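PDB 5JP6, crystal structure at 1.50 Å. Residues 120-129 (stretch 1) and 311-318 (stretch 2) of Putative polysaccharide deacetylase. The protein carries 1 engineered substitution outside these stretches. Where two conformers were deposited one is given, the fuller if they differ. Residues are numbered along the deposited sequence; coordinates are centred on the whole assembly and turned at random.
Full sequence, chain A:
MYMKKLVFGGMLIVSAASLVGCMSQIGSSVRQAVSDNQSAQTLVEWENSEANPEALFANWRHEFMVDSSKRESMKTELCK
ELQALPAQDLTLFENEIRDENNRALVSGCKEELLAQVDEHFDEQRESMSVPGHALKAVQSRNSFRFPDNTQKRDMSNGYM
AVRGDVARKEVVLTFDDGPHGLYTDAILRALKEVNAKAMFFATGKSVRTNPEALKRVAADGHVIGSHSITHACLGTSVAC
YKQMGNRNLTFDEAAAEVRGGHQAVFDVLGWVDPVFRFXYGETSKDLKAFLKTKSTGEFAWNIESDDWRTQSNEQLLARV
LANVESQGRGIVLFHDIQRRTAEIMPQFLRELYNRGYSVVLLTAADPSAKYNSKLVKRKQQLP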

# COMPACT_ATOMS: atom_id res chain seq x y z
N HIS A 120 16.51 -13.20 0.31
CA HIS A 120 16.17 -12.66 1.64
C HIS A 120 14.76 -13.12 2.03
O HIS A 120 14.56 -13.66 3.13
CB HIS A 120 16.25 -11.14 1.65
CG HIS A 120 15.57 -10.51 2.82
ND1 HIS A 120 16.16 -10.40 4.06
CD2 HIS A 120 14.33 -9.99 2.95
CE1 HIS A 120 15.32 -9.83 4.90
NE2 HIS A 120 14.21 -9.56 4.25
N PHE A 121 13.78 -12.95 1.14
CA PHE A 121 12.39 -13.38 1.48
C PHE A 121 12.28 -14.90 1.59
O PHE A 121 11.50 -15.35 2.39
CB PHE A 121 11.35 -12.78 0.56
CG PHE A 121 11.09 -11.31 0.86
CD1 PHE A 121 10.48 -10.84 2.03
CD2 PHE A 121 11.54 -10.39 -0.06
CE1 PHE A 121 10.26 -9.49 2.20
CE2 PHE A 121 11.32 -9.06 0.11
CZ PHE A 121 10.71 -8.61 1.26
N ASP A 122 13.10 -15.66 0.86
CA ASP A 122 13.16 -17.11 1.05
C ASP A 122 13.55 -17.44 2.49
O ASP A 122 12.94 -18.29 3.16
CB ASP A 122 14.18 -17.75 0.12
CG ASP A 122 13.74 -17.78 -1.35
OD1 ASP A 122 12.54 -17.56 -1.67
OD2 ASP A 122 14.63 -18.05 -2.21
N GLU A 123 14.59 -16.77 2.95
CA GLU A 123 15.11 -17.02 4.30
C GLU A 123 14.09 -16.63 5.36
O GLU A 123 13.84 -17.36 6.33
CB GLU A 123 16.39 -16.21 4.51
CG GLU A 123 17.58 -16.69 3.71
CD GLU A 123 18.76 -15.72 3.77
OE1 GLU A 123 18.68 -14.73 4.51
OE2 GLU A 123 19.79 -15.99 3.11
N GLN A 124 13.42 -15.50 5.11
CA GLN A 124 12.35 -15.01 6.01
C GLN A 124 11.19 -15.98 6.11
O GLN A 124 10.63 -16.15 7.16
CB GLN A 124 11.85 -13.65 5.55
CG GLN A 124 12.89 -12.53 5.61
CD GLN A 124 13.25 -12.20 7.02
OE1 GLN A 124 12.42 -11.73 7.79
NE2 GLN A 124 14.49 -12.44 7.38
N ARG A 125 10.87 -16.63 5.00
CA ARG A 125 9.77 -17.55 4.93
C ARG A 125 10.01 -18.81 5.79
O ARG A 125 9.07 -19.44 6.29
CB ARG A 125 9.57 -17.91 3.43
CG ARG A 125 8.22 -18.24 2.98
CD ARG A 125 8.17 -18.39 1.47
NE ARG A 125 8.22 -17.13 0.76
CZ ARG A 125 9.18 -16.79 -0.09
NH1 ARG A 125 10.13 -17.67 -0.43
NH2 ARG A 125 9.19 -15.57 -0.63
N GLU A 126 11.28 -19.18 5.99
CA GLU A 126 11.65 -20.44 6.66
C GLU A 126 11.08 -20.55 8.06
O GLU A 126 10.72 -21.64 8.52
CB GLU A 126 13.18 -20.57 6.77
CG GLU A 126 13.87 -20.87 5.45
CD GLU A 126 15.40 -20.94 5.59
OE1 GLU A 126 15.90 -21.18 6.73
OE2 GLU A 126 16.10 -20.73 4.58
N SER A 127 11.02 -19.43 8.77
CA SER A 127 10.61 -19.46 10.16
C SER A 127 9.13 -19.20 10.37
O SER A 127 8.68 -19.09 11.52
CB SER A 127 11.46 -18.47 10.97
OG SER A 127 11.28 -17.15 10.52
N MET A 128 8.37 -19.10 9.28
CA MET A 128 6.93 -18.89 9.41
C MET A 128 6.16 -20.16 9.34
O MET A 128 6.37 -20.97 8.46
CB MET A 128 6.45 -18.00 8.30
CG MET A 128 7.01 -16.62 8.46
SD MET A 128 6.81 -15.75 6.93
CE MET A 128 5.45 -14.73 7.41
N SER A 129 5.20 -20.31 10.27
CA SER A 129 4.34 -21.51 10.25
C SER A 129 3.35 -21.46 9.12
O SER A 129 2.91 -22.51 8.63
CB SER A 129 3.67 -21.77 11.59
OG SER A 129 2.65 -20.84 11.82
N GLN A 311 12.17 -3.97 7.94
CA GLN A 311 12.21 -4.78 9.16
C GLN A 311 12.01 -6.23 8.75
O GLN A 311 11.56 -6.49 7.63
CB GLN A 311 11.12 -4.38 10.11
CG GLN A 311 9.71 -4.57 9.58
CD GLN A 311 8.67 -3.80 10.38
OE1 GLN A 311 8.40 -4.12 11.53
NE2 GLN A 311 8.12 -2.77 9.78
N SER A 312 12.31 -7.15 9.65
CA SER A 312 12.07 -8.57 9.38
C SER A 312 10.58 -8.86 9.29
O SER A 312 9.75 -8.13 9.84
CB SER A 312 12.70 -9.42 10.47
OG SER A 312 12.12 -9.16 11.74
N ASN A 313 10.24 -9.97 8.64
CA ASN A 313 8.86 -10.42 8.65
C ASN A 313 8.35 -10.58 10.08
O ASN A 313 7.23 -10.19 10.40
CB ASN A 313 8.73 -11.78 7.99
CG ASN A 313 8.90 -11.77 6.48
OD1 ASN A 313 9.45 -10.88 5.89
ND2 ASN A 313 8.47 -12.89 5.86
N GLU A 314 9.19 -11.16 10.93
CA GLU A 314 8.91 -11.39 12.36
C GLU A 314 8.56 -10.09 13.08
O GLU A 314 7.59 -9.99 13.82
CB GLU A 314 10.15 -12.05 12.98
CG GLU A 314 9.98 -12.72 14.30
CD GLU A 314 11.08 -13.80 14.52
OE1 GLU A 314 10.91 -14.91 13.95
OE2 GLU A 314 12.09 -13.54 15.26
N GLN A 315 9.38 -9.05 12.88
CA GLN A 315 9.15 -7.76 13.49
C GLN A 315 7.81 -7.10 13.04
O GLN A 315 7.05 -6.61 13.81
CB GLN A 315 10.40 -6.89 13.25
CG GLN A 315 10.24 -5.50 13.82
CD GLN A 315 11.53 -4.72 13.81
OE1 GLN A 315 12.61 -5.27 13.65
NE2 GLN A 315 11.41 -3.42 13.93
N LEU A 316 7.59 -7.19 11.72
CA LEU A 316 6.37 -6.62 11.17
C LEU A 316 5.13 -7.28 11.76
O LEU A 316 4.22 -6.59 12.21
CB LEU A 316 6.39 -6.71 9.63
CG LEU A 316 5.14 -6.16 8.91
CD1 LEU A 316 4.91 -4.70 9.32
CD2 LEU A 316 5.28 -6.30 7.42
N LEU A 317 5.11 -8.62 11.81
CA LEU A 317 3.96 -9.38 12.40
C LEU A 317 3.82 -8.98 13.85
O LEU A 317 2.71 -8.80 14.31
CB LEU A 317 4.13 -10.90 12.26
CG LEU A 317 3.76 -11.45 10.91
CD1 LEU A 317 4.49 -12.75 10.64
CD2 LEU A 317 2.22 -11.59 10.84
N ALA A 318 4.94 -8.86 14.58
CA ALA A 318 4.90 -8.54 15.99
C ALA A 318 4.32 -7.14 16.23
O ALA A 318 3.48 -6.96 17.11
CB ALA A 318 6.29 -8.68 16.62
O HOH W 1 8.99 -14.06 3.20
O HOH W 2 11.59 -12.76 10.12

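The contact is small, 306 Å² summed over both sides, and it is organised around the first turn of a helix. N313, Q124 and M128 cover most of it, with N313 contributing the largest share; N313 CA and Q124 CA, 6.3 Å apart, are the closest pair of CA atoms across the stretches.

The first rule concerns unpaired amides. The opening turn of a helix has backbone N-H groups with no carbonyl of the preceding turn to receive them, so side chains and solvent must serve. Here the work is shared. S312, at the N-cap, accepts from within its own stretch, Q315 N to S312 OG at 3.0 Å. Q124 reaches across from the other helix, its CA-to-CB bond pointing toward the partner and chi1 and chi2 both m, and takes N313 N on Q124 OE1 at 2.9 Å with a nearly straight N-H...O angle of 161°. Q124 OE1 also receives a proton from water 2 (2.7 Å), and that water accepts from E314 N (3.0 Å). One carboxamide oxygen thus serves two successive amides, one directly and one through solvent.

The second rule is that a buried polar side chain needs its groups accounted for. The CA-to-CB bond of N313 points toward stretch 1, and N313 ND2 donates to water 1 at 3.0 Å; water 1 also lies 2.9 Å from F121 O. N313 ND2 also makes a weak hydrogen bond to M128 SD, 3.5 Å long but well aligned at 160°. N313 OD1 lies at the edge of the F121 ring, 4.0 Å from F121 CD1, and is hydrogen-bonded elsewhere in the structure.

M128 adds the apolar element. Its CA-to-CB bond runs sideways, yet its end comes nearer, placing M128 CE 3.9 Å from L317 CD1, one helical turn beyond N313. A single flexible side chain therefore meets both an amide and a leucine.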